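Side-chain contacts in glycosaminoglycan xylosylkinase (PDB 5XOM), which probably phosphorylates the xylose of the glycosaminoglycan linkage region, as a member of the Fam20 family of secretory-pathway kinases: residues T174-D179 / L184-K189; Y115-I120 / D350-I355; E127-H132 / R195-C200; H48-W53 / L74-S79. All blocks are in the same frame, centred on the assembly; numbering follows the deposited sequence.

Contact 1. Residues T174-D179 / L184-K189; sequences TTFIKD and LCFYGK
Strands 176-178 and 184-186 run antiparallel, with their short axes at 139° to each other, and Ile177 and Cys185 make the hydrogen-bonded pair: Ile177 N reaches Cys185 O at 2.9 Å, and Cys185 N reaches Ile177 O at 2.7 Å. Phe176 and Phe186, the adjacent non-hydrogen-bonded pair, send their side chains to the same face as Leu184. Phe186 CB stands over the middle of the Phe176 ring, 3.8 Å from its centroid, while Leu184 CD1 meets the edge of that ring. The two phenyl groups lie alongside each other with planes 34° apart, and Leu160 and Val164 of helix 160-164 pack on Phe176. Past the strand ends, Thr175 places its CB over the centre of the Tyr187 ring, a CH-pi contact of 3.7 Å, and Ile177 CG2 sits at the ring's edge. Tyr187 reaches under Thr175 because its CG falls between backbone N and carbonyl carbon (chi1 62°). Swapping Tyr187 for a serine would probably open a gap beneath Thr175 and leave Ile177 CG2 without its aromatic neighbour. Thr175 OG1, bonded to Leu172 O, also takes a weak bond from Gly188 N. With Cys185 tied by a disulfide to Cys200 on the next strand, the arrangement is a beta hairpin within a small three-stranded antiparallel sheet.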
# COMPACT_ATOMS: atom_id res chain seq x y z
N THR A 174 8.62 14.20 39.32
CA THR A 174 8.20 14.54 40.68
C THR A 174 6.80 14.04 41.01
O THR A 174 6.36 14.24 42.15
CB THR A 174 8.25 16.05 40.91
OG1 THR A 174 7.30 16.71 40.06
CG2 THR A 174 9.64 16.59 40.63
N THR A 175 6.08 13.40 40.08
CA THR A 175 4.78 12.84 40.39
C THR A 175 4.82 11.32 40.46
O THR A 175 3.77 10.67 40.51
CB THR A 175 3.72 13.29 39.37
OG1 THR A 175 3.97 12.68 38.10
CG2 THR A 175 3.74 14.80 39.21
N PHE A 176 6.02 10.73 40.46
CA PHE A 176 6.14 9.29 40.68
C PHE A 176 6.03 8.98 42.17
O PHE A 176 6.64 9.66 43.00
CB PHE A 176 7.45 8.77 40.12
CG PHE A 176 7.38 8.43 38.66
CD1 PHE A 176 7.49 9.41 37.70
CD2 PHE A 176 7.16 7.12 38.26
CE1 PHE A 176 7.41 9.10 36.36
CE2 PHE A 176 7.08 6.80 36.93
CZ PHE A 176 7.21 7.79 35.98
N ILE A 177 5.25 7.96 42.50
CA ILE A 177 5.05 7.51 43.87
C ILE A 177 4.93 6.00 43.86
O ILE A 177 4.84 5.36 42.81
CB ILE A 177 3.79 8.13 44.52
CG1 ILE A 177 2.54 7.67 43.77
CG2 ILE A 177 3.87 9.65 44.59
CD1 ILE A 177 1.25 8.13 44.41
N LYS A 178 4.90 5.42 45.06
CA LYS A 178 4.55 4.02 45.23
C LYS A 178 3.20 3.93 45.92
O LYS A 178 2.86 4.77 46.76
CB LYS A 178 5.61 3.24 46.02
CG LYS A 178 6.99 3.28 45.40
CD LYS A 178 8.08 2.84 46.37
CE LYS A 178 7.82 1.49 46.99
NZ LYS A 178 8.93 1.13 47.91
N ASP A 179 2.42 2.91 45.56
CA ASP A 179 1.15 2.66 46.20
C ASP A 179 1.35 1.74 47.41
O ASP A 179 2.48 1.37 47.75
CB ASP A 179 0.13 2.13 45.19
CG ASP A 179 0.41 0.69 44.75
OD1 ASP A 179 1.36 0.05 45.25
OD2 ASP A 179 -0.34 0.20 43.88
N LEU A 184 5.09 0.97 41.40
CA LEU A 184 5.52 2.29 40.97
C LEU A 184 4.41 2.93 40.16
O LEU A 184 3.86 2.31 39.24
CB LEU A 184 6.82 2.21 40.17
CG LEU A 184 7.38 3.51 39.58
CD1 LEU A 184 7.64 4.52 40.68
CD2 LEU A 184 8.66 3.20 38.83
N CYS A 185 4.06 4.17 40.50
CA CYS A 185 2.94 4.88 39.90
C CYS A 185 3.36 6.31 39.57
O CYS A 185 4.42 6.77 40.00
CB CYS A 185 1.73 4.92 40.84
SG CYS A 185 1.35 3.40 41.76
N PHE A 186 2.53 7.00 38.80
CA PHE A 186 2.66 8.44 38.68
C PHE A 186 1.28 9.06 38.52
O PHE A 186 0.34 8.40 38.06
CB PHE A 186 3.60 8.86 37.52
CG PHE A 186 3.02 8.68 36.13
CD1 PHE A 186 3.15 7.48 35.45
CD2 PHE A 186 2.39 9.74 35.50
CE1 PHE A 186 2.64 7.32 34.17
CE2 PHE A 186 1.87 9.60 34.22
CZ PHE A 186 2.00 8.39 33.55
N TYR A 187 1.14 10.32 38.95
CA TYR A 187 -0.16 10.98 38.94
C TYR A 187 -0.24 12.26 38.10
O TYR A 187 -1.34 12.82 37.99
CB TYR A 187 -0.62 11.30 40.37
CG TYR A 187 0.27 12.22 41.16
CD1 TYR A 187 0.14 13.61 41.04
CD2 TYR A 187 1.21 11.73 42.06
CE1 TYR A 187 0.94 14.46 41.78
CE2 TYR A 187 2.01 12.57 42.80
CZ TYR A 187 1.88 13.94 42.65
OH TYR A 187 2.68 14.79 43.39
N GLY A 188 0.86 12.73 37.51
CA GLY A 188 0.81 13.85 36.56
C GLY A 188 0.50 15.20 37.20
O GLY A 188 0.44 15.36 38.42
N LYS A 189 0.31 16.20 36.32
CA LYS A 189 0.04 17.57 36.76
C LYS A 189 -1.13 18.23 36.02
O LYS A 189 -1.22 19.47 36.00
CB LYS A 189 1.30 18.43 36.63
CG LYS A 189 2.39 18.01 37.59
CD LYS A 189 3.63 18.86 37.45
CE LYS A 189 4.60 18.50 38.56
NZ LYS A 189 3.95 18.71 39.88

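Contact 2. Residues Y115-I120 / D350-I355; sequences YSRNKI and DPIYPI
One backbone oxygen, Pro354 O, is gripped side-on by two nitrogens of Arg117. NE donates to it at 2.8 Å with an N-H...O angle of 154°, and Arg117 NH2 reaches the same Pro354 O at 3.1 Å; the oxygen lies close to the guanidinium plane, so the group meets it with its edge. Arg117 NH2 also makes a weak bond, 3.1 Å, to Ile352 O. The side chain gets there through a bend at chi2 (-74°), which turns the guanidinium across from its own beta turn to the other loop. The receiving loop is shaped by a cis peptide before Pro354 and by an Asx turn, in which Asp350 OD2 accepts from Ile352 N at 2.9 Å. Ile355 O lies near NE at a poor angle and is instead bonded to Asn133. A leucine in place of Arg117 would probably leave Pro354 O without these two donors and Glu207 without its salt-bridge mate. As the arginine reads main-chain carbonyls, the contact depends on the path of the 350-355 loop more than on its side chains, while Glu207, paired with NH2, is likely to balance the positive charge.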
# COMPACT_ATOMS: atom_id res chain seq x y z
N TYR A 115 -8.23 0.89 34.19
CA TYR A 115 -9.34 0.03 34.56
C TYR A 115 -9.03 -1.39 34.13
O TYR A 115 -8.21 -1.62 33.23
CB TYR A 115 -10.66 0.45 33.90
CG TYR A 115 -11.20 1.82 34.22
CD1 TYR A 115 -11.74 2.10 35.47
CD2 TYR A 115 -11.19 2.82 33.28
CE1 TYR A 115 -12.26 3.36 35.76
CE2 TYR A 115 -11.70 4.08 33.56
CZ TYR A 115 -12.23 4.34 34.80
OH TYR A 115 -12.73 5.59 35.08
N SER A 116 -9.73 -2.34 34.75
CA SER A 116 -9.77 -3.69 34.21
C SER A 116 -10.54 -3.71 32.88
O SER A 116 -11.37 -2.83 32.61
CB SER A 116 -10.45 -4.65 35.18
OG SER A 116 -9.81 -4.64 36.44
N ARG A 117 -10.29 -4.76 32.09
CA ARG A 117 -10.99 -4.88 30.81
C ARG A 117 -12.49 -5.02 30.99
O ARG A 117 -13.25 -4.60 30.12
CB ARG A 117 -10.50 -6.10 30.04
CG ARG A 117 -9.08 -5.97 29.53
CD ARG A 117 -8.98 -5.00 28.32
NE ARG A 117 -7.72 -5.22 27.66
CZ ARG A 117 -6.58 -4.71 28.09
NH1 ARG A 117 -6.54 -3.92 29.16
NH2 ARG A 117 -5.45 -4.97 27.45
N ASN A 118 -12.93 -5.58 32.11
CA ASN A 118 -14.34 -5.84 32.30
C ASN A 118 -15.03 -4.82 33.19
O ASN A 118 -16.16 -5.05 33.63
CB ASN A 118 -14.54 -7.25 32.85
CG ASN A 118 -13.94 -7.44 34.22
OD1 ASN A 118 -13.15 -6.61 34.68
ND2 ASN A 118 -14.32 -8.51 34.89
N LYS A 119 -14.38 -3.69 33.48
CA LYS A 119 -15.03 -2.64 34.25
C LYS A 119 -16.25 -2.10 33.51
O LYS A 119 -16.18 -1.80 32.32
CB LYS A 119 -14.05 -1.49 34.52
CG LYS A 119 -14.63 -0.39 35.40
CD LYS A 119 -14.93 -0.93 36.79
CE LYS A 119 -14.99 0.16 37.85
NZ LYS A 119 -16.29 0.87 37.89
N ILE A 120 -17.35 -1.95 34.24
CA ILE A 120 -18.56 -1.32 33.73
C ILE A 120 -18.57 0.10 34.30
O ILE A 120 -18.61 0.28 35.52
CB ILE A 120 -19.83 -2.08 34.16
CG1 ILE A 120 -19.80 -3.55 33.75
CG2 ILE A 120 -21.05 -1.43 33.56
CD1 ILE A 120 -19.40 -3.82 32.32
N ASP A 350 -2.13 -6.86 18.32
CA ASP A 350 -1.52 -5.85 19.17
C ASP A 350 -0.88 -6.50 20.40
O ASP A 350 -1.38 -7.52 20.88
CB ASP A 350 -2.58 -4.81 19.58
CG ASP A 350 -2.02 -3.73 20.49
OD1 ASP A 350 -1.78 -2.62 19.96
OD2 ASP A 350 -1.81 -3.97 21.70
N PRO A 351 0.25 -5.96 20.88
CA PRO A 351 0.98 -6.64 21.96
C PRO A 351 0.20 -6.80 23.27
O PRO A 351 0.54 -7.70 24.04
CB PRO A 351 2.22 -5.75 22.16
CG PRO A 351 2.46 -5.15 20.81
CD PRO A 351 1.07 -4.92 20.23
N ILE A 352 -0.80 -5.99 23.56
CA ILE A 352 -1.47 -6.12 24.85
C ILE A 352 -2.84 -6.78 24.70
O ILE A 352 -3.65 -6.74 25.63
CB ILE A 352 -1.56 -4.77 25.58
CG1 ILE A 352 -2.57 -3.84 24.92
CG2 ILE A 352 -0.17 -4.11 25.65
CD1 ILE A 352 -2.80 -2.55 25.70
N TYR A 353 -3.10 -7.41 23.56
CA TYR A 353 -4.32 -8.20 23.32
C TYR A 353 -4.54 -9.27 24.39
O TYR A 353 -3.57 -9.89 24.84
CB TYR A 353 -4.23 -8.84 21.93
CG TYR A 353 -5.41 -9.69 21.54
CD1 TYR A 353 -6.52 -9.13 20.93
CD2 TYR A 353 -5.41 -11.07 21.77
CE1 TYR A 353 -7.61 -9.90 20.56
CE2 TYR A 353 -6.50 -11.85 21.41
CZ TYR A 353 -7.59 -11.26 20.80
OH TYR A 353 -8.67 -12.03 20.44
N PRO A 354 -5.80 -9.55 24.77
CA PRO A 354 -7.11 -9.00 24.34
C PRO A 354 -7.30 -7.51 24.60
O PRO A 354 -6.93 -7.00 25.67
CB PRO A 354 -8.14 -9.81 25.14
CG PRO A 354 -7.41 -10.87 25.85
CD PRO A 354 -5.94 -10.64 25.75
N ILE A 355 -7.89 -6.82 23.63
CA ILE A 355 -8.13 -5.38 23.72
C ILE A 355 -9.53 -5.09 24.25
O ILE A 355 -9.71 -4.18 25.07
CB ILE A 355 -7.91 -4.74 22.33
CG1 ILE A 355 -6.50 -5.03 21.81
CG2 ILE A 355 -8.18 -3.24 22.39
CD1 ILE A 355 -5.39 -4.62 22.75

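Contact 3. Residues E127-H132 / R195-C200; sequences EGYDRH and RKEPAC
The Tyr129 ring meets Glu197 at its edge: OE2 lies near the ring plane, beside the hydroxyl and 3.6 Å from Tyr129 CE1. Arg114 makes a cation-pi contact with the same ring, and the ring of Tyr115 meets it with planes about 25° apart. The ring and the Glu197 carboxylate are turned 43° against each other. Tyr129 OH donates to Glu197 OE2 at 2.8 Å, using the anti lone pair, the one pointing away from OE1; OE1 is then left to accept from Asn194 ND2, so each carboxylate oxygen has a donor of its own. Glu197 spans the distance with a chain extended beyond CG (chi2 176°), since the nearest CA atoms, those of Tyr129 and Glu197, are 10.2 Å apart.

The tyrosine's own loop is braced by a second flat group. Arg131 NH1 donates to Tyr129 O at 2.7 Å and to Glu127 O at 3.2 Å, the latter in the carbonyl plane, and the edge of the guanidinium faces Gly128. Arg131 NE bonds Ser300 O, and Tyr129 N bonds Tyr115 OH, which anchors the backbone from which the ring springs. Arg131 is also the N-cap residue of helix 132-144. The contact is thus a surface tyrosine-carboxylate hydrogen bond between two loops, one leading into that helix and the other leading into strand 199-200 of the small sheet.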
# COMPACT_ATOMS: atom_id res chain seq x y z
N GLU A 127 -18.47 9.58 31.71
CA GLU A 127 -17.82 9.37 33.00
C GLU A 127 -16.45 8.71 32.83
O GLU A 127 -16.22 7.94 31.89
CB GLU A 127 -18.72 8.49 33.87
CG GLU A 127 -18.34 8.41 35.33
CD GLU A 127 -18.75 9.65 36.09
OE1 GLU A 127 -19.59 10.41 35.56
OE2 GLU A 127 -18.25 9.85 37.21
N GLY A 128 -15.54 9.00 33.77
CA GLY A 128 -14.37 8.18 34.02
C GLY A 128 -13.10 8.68 33.34
O GLY A 128 -13.06 9.71 32.66
N TYR A 129 -12.03 7.91 33.56
CA TYR A 129 -10.73 8.15 32.95
C TYR A 129 -10.71 7.68 31.51
O TYR A 129 -11.53 6.86 31.08
CB TYR A 129 -9.62 7.40 33.69
CG TYR A 129 -9.62 7.59 35.19
CD1 TYR A 129 -9.64 8.85 35.74
CD2 TYR A 129 -9.61 6.51 36.03
CE1 TYR A 129 -9.64 9.02 37.11
CE2 TYR A 129 -9.61 6.68 37.40
CZ TYR A 129 -9.63 7.93 37.93
OH TYR A 129 -9.63 8.11 39.30
N ASP A 130 -9.74 8.20 30.76
CA ASP A 130 -9.44 7.66 29.43
C ASP A 130 -9.11 6.17 29.53
O ASP A 130 -8.32 5.77 30.39
CB ASP A 130 -8.25 8.42 28.84
CG ASP A 130 -8.65 9.72 28.18
OD1 ASP A 130 -9.82 10.12 28.34
OD2 ASP A 130 -7.78 10.38 27.55
N ARG A 131 -9.70 5.37 28.65
CA ARG A 131 -9.39 3.94 28.55
C ARG A 131 -8.34 3.73 27.47
O ARG A 131 -8.59 3.99 26.28
CB ARG A 131 -10.63 3.10 28.23
CG ARG A 131 -11.51 2.76 29.44
CD ARG A 131 -12.22 3.97 29.98
NE ARG A 131 -13.39 4.27 29.19
CZ ARG A 131 -14.22 5.28 29.42
NH1 ARG A 131 -14.03 6.11 30.44
NH2 ARG A 131 -15.26 5.46 28.63
N HIS A 132 -7.17 3.23 27.87
CA HIS A 132 -6.08 3.02 26.93
C HIS A 132 -6.46 2.00 25.86
O HIS A 132 -6.08 2.15 24.69
CB HIS A 132 -4.83 2.56 27.67
CG HIS A 132 -4.90 1.13 28.12
ND1 HIS A 132 -5.87 0.67 28.97
CD2 HIS A 132 -4.12 0.06 27.81
CE1 HIS A 132 -5.69 -0.62 29.19
NE2 HIS A 132 -4.64 -1.02 28.49
N ARG A 195 -2.42 13.15 43.69
CA ARG A 195 -1.72 12.02 44.28
C ARG A 195 -2.65 10.88 44.67
O ARG A 195 -2.23 9.72 44.72
CB ARG A 195 -0.92 12.52 45.49
CG ARG A 195 -0.42 11.48 46.46
CD ARG A 195 0.37 12.14 47.58
NE ARG A 195 1.47 11.32 48.06
CZ ARG A 195 2.75 11.55 47.77
NH1 ARG A 195 3.08 12.60 47.03
NH2 ARG A 195 3.69 10.75 48.24
N LYS A 196 -3.92 11.17 44.95
CA LYS A 196 -4.83 10.10 45.33
C LYS A 196 -5.41 9.35 44.13
O LYS A 196 -6.08 8.33 44.33
CB LYS A 196 -5.98 10.65 46.17
CG LYS A 196 -5.62 11.14 47.56
CD LYS A 196 -6.60 12.23 48.00
CE LYS A 196 -7.14 11.97 49.40
NZ LYS A 196 -6.07 11.70 50.40
N GLU A 197 -5.15 9.80 42.91
CA GLU A 197 -5.64 9.15 41.70
C GLU A 197 -4.48 8.86 40.75
O GLU A 197 -4.41 9.42 39.65
CB GLU A 197 -6.70 10.01 41.02
CG GLU A 197 -7.96 10.21 41.87
CD GLU A 197 -8.96 11.15 41.21
OE1 GLU A 197 -9.09 12.29 41.69
OE2 GLU A 197 -9.58 10.75 40.21
N PRO A 198 -3.55 8.00 41.14
CA PRO A 198 -2.42 7.70 40.27
C PRO A 198 -2.75 6.60 39.27
O PRO A 198 -3.68 5.81 39.46
CB PRO A 198 -1.35 7.22 41.26
CG PRO A 198 -2.16 6.51 42.32
CD PRO A 198 -3.48 7.25 42.41
N ALA A 199 -1.97 6.57 38.20
CA ALA A 199 -1.89 5.41 37.33
C ALA A 199 -0.75 4.54 37.83
O ALA A 199 0.38 5.03 38.00
CB ALA A 199 -1.64 5.82 35.87
N CYS A 200 -1.03 3.27 38.09
CA CYS A 200 -0.08 2.38 38.74
C CYS A 200 0.29 1.22 37.82
O CYS A 200 -0.55 0.68 37.10
CB CYS A 200 -0.65 1.85 40.05
SG CYS A 200 -0.64 3.09 41.36

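Contact 4. Residues H48-W53 / L74-S79; sequences HAWDVW and LKAMSS
Between 48-53 and 74-79 the contact is entirely apolar. Ala49 CB and Ala76 CB are pressed together at 3.5 Å, tighter than usual for two carbons, and the small side chains let the CA atoms of Ala49 and Ala76 come to 6.4 Å. The segment axes approach to 10.0 Å, and their N-to-C directions are 129° apart. Beside the alanines the six-membered part of the Trp50 indole reaches across obliquely with CH2 and CZ3: CH2 lies 3.7 Å from Ala76 CB, and Trp50 CZ3 lies 4.0 Å from Met77 CG, with the two side chains set aslant. Trp50 CG anti to the carbonyl carbon (chi1 -55°) swings the ring toward the second helix.

No hydrogen bond crosses between the segments; the polar bonds on the 48-53 side place the tryptophan. His48, the N-cap residue, accepts from Trp50 N through ND1 at 3.0 Å and 166°, and its CE1 lies over one face of the indole, near the rim. The indole NE1 bonds Asp101 O, fixing the ring's rotation. On the other helix, Lys75 NZ bonds Asn46 of the second subunit, whose Phe45 also packs on Leu74. The contact is a helix-helix packing at a steep crossing, with two alanines meeting and a tryptophan filling in beside them, in an N-terminal pair that also lies at the subunit interface.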
# COMPACT_ATOMS: atom_id res chain seq x y z
N HIS A 48 12.60 4.41 6.56
CA HIS A 48 12.33 4.45 7.99
C HIS A 48 10.85 4.68 8.27
O HIS A 48 10.17 5.42 7.55
CB HIS A 48 13.16 5.51 8.70
CG HIS A 48 13.14 5.35 10.19
ND1 HIS A 48 12.16 5.92 10.99
CD2 HIS A 48 13.94 4.65 11.03
CE1 HIS A 48 12.37 5.59 12.25
NE2 HIS A 48 13.45 4.83 12.30
N ALA A 49 10.36 4.04 9.33
CA ALA A 49 8.94 4.07 9.65
C ALA A 49 8.42 5.50 9.86
O ALA A 49 7.29 5.81 9.47
CB ALA A 49 8.67 3.22 10.89
N TRP A 50 9.22 6.38 10.48
CA TRP A 50 8.68 7.72 10.71
C TRP A 50 8.48 8.47 9.40
O TRP A 50 7.58 9.31 9.31
CB TRP A 50 9.58 8.52 11.65
CG TRP A 50 9.89 7.91 13.00
CD1 TRP A 50 11.01 8.15 13.75
CD2 TRP A 50 9.09 6.98 13.76
NE1 TRP A 50 10.96 7.43 14.93
CE2 TRP A 50 9.80 6.70 14.95
CE3 TRP A 50 7.86 6.35 13.55
CZ2 TRP A 50 9.31 5.83 15.93
CZ3 TRP A 50 7.38 5.48 14.52
CH2 TRP A 50 8.10 5.23 15.69
N ASP A 51 9.26 8.15 8.37
CA ASP A 51 9.01 8.74 7.06
C ASP A 51 7.76 8.15 6.42
O ASP A 51 7.02 8.86 5.73
CB ASP A 51 10.23 8.53 6.15
CG ASP A 51 11.41 9.40 6.55
OD1 ASP A 51 11.20 10.57 6.95
OD2 ASP A 51 12.56 8.91 6.46
N VAL A 52 7.52 6.85 6.62
CA VAL A 52 6.28 6.24 6.15
C VAL A 52 5.07 6.96 6.75
O VAL A 52 4.08 7.22 6.05
CB VAL A 52 6.25 4.74 6.47
CG1 VAL A 52 4.92 4.12 6.07
CG2 VAL A 52 7.42 4.03 5.78
N TRP A 53 5.14 7.29 8.04
CA TRP A 53 4.07 8.01 8.71
C TRP A 53 3.90 9.41 8.12
O TRP A 53 2.78 9.83 7.79
CB TRP A 53 4.35 8.08 10.21
CG TRP A 53 3.49 9.03 11.03
CD1 TRP A 53 3.93 9.91 11.98
CD2 TRP A 53 2.06 9.15 11.01
NE1 TRP A 53 2.87 10.59 12.53
CE2 TRP A 53 1.71 10.14 11.96
CE3 TRP A 53 1.04 8.53 10.28
CZ2 TRP A 53 0.39 10.52 12.20
CZ3 TRP A 53 -0.28 8.91 10.51
CH2 TRP A 53 -0.59 9.90 11.47
N LEU A 74 3.43 0.67 13.14
CA LEU A 74 3.07 0.11 14.45
C LEU A 74 4.23 -0.66 15.07
O LEU A 74 4.47 -0.56 16.28
CB LEU A 74 1.84 -0.80 14.30
CG LEU A 74 0.55 -0.16 13.80
CD1 LEU A 74 -0.60 -1.18 13.78
CD2 LEU A 74 0.18 1.04 14.69
N LYS A 75 4.95 -1.44 14.26
CA LYS A 75 6.10 -2.17 14.78
C LYS A 75 7.15 -1.23 15.34
O LYS A 75 7.75 -1.50 16.39
CB LYS A 75 6.70 -3.04 13.68
CG LYS A 75 7.87 -3.92 14.13
CD LYS A 75 8.37 -4.75 12.95
CE LYS A 75 9.56 -5.62 13.34
NZ LYS A 75 9.16 -6.57 14.40
N ALA A 76 7.39 -0.10 14.67
CA ALA A 76 8.37 0.85 15.17
C ALA A 76 7.91 1.49 16.47
O ALA A 76 8.70 1.67 17.40
CB ALA A 76 8.66 1.92 14.12
N MET A 77 6.62 1.86 16.55
CA MET A 77 6.08 2.38 17.80
C MET A 77 6.22 1.36 18.93
O MET A 77 6.47 1.72 20.08
CB MET A 77 4.60 2.76 17.64
CG MET A 77 4.33 3.91 16.67
SD MET A 77 2.58 3.97 16.24
CE MET A 77 1.85 4.45 17.82
N SER A 78 6.05 0.08 18.60
CA SER A 78 6.07 -0.96 19.63
C SER A 78 7.45 -1.12 20.24
O SER A 78 7.56 -1.39 21.44
CB SER A 78 5.59 -2.28 19.02
OG SER A 78 5.90 -3.36 19.87
N SER A 79 8.52 -0.93 19.46
CA SER A 79 9.86 -1.26 19.92
C SER A 79 10.82 -0.08 20.05
O SER A 79 11.89 -0.26 20.64
CB SER A 79 10.49 -2.31 18.98
OG SER A 79 10.57 -1.81 17.66

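In the fold
Contact 4 is buried and apolar, contacts 1 and 2 are partly buried, and contact 3 lies at the surface. Contacts 1 and 3 share the small sheet: strand 184-186 pairs with strand 199-200, and the Cys185-Cys200 disulfide joins them. Contacts 2 and 3 use the same long loop before helix 132-144, where Tyr115 and Tyr129 meet, but one offers a charged guanidinium to carbonyls and the other a hydroxyl to a carboxylate. Contact 1 combines main-chain bonds with aromatic packing, as suits a hairpin. Contact 4 touches contact 2 only lightly, at Ser78 and Pro351, and both border the second subunit.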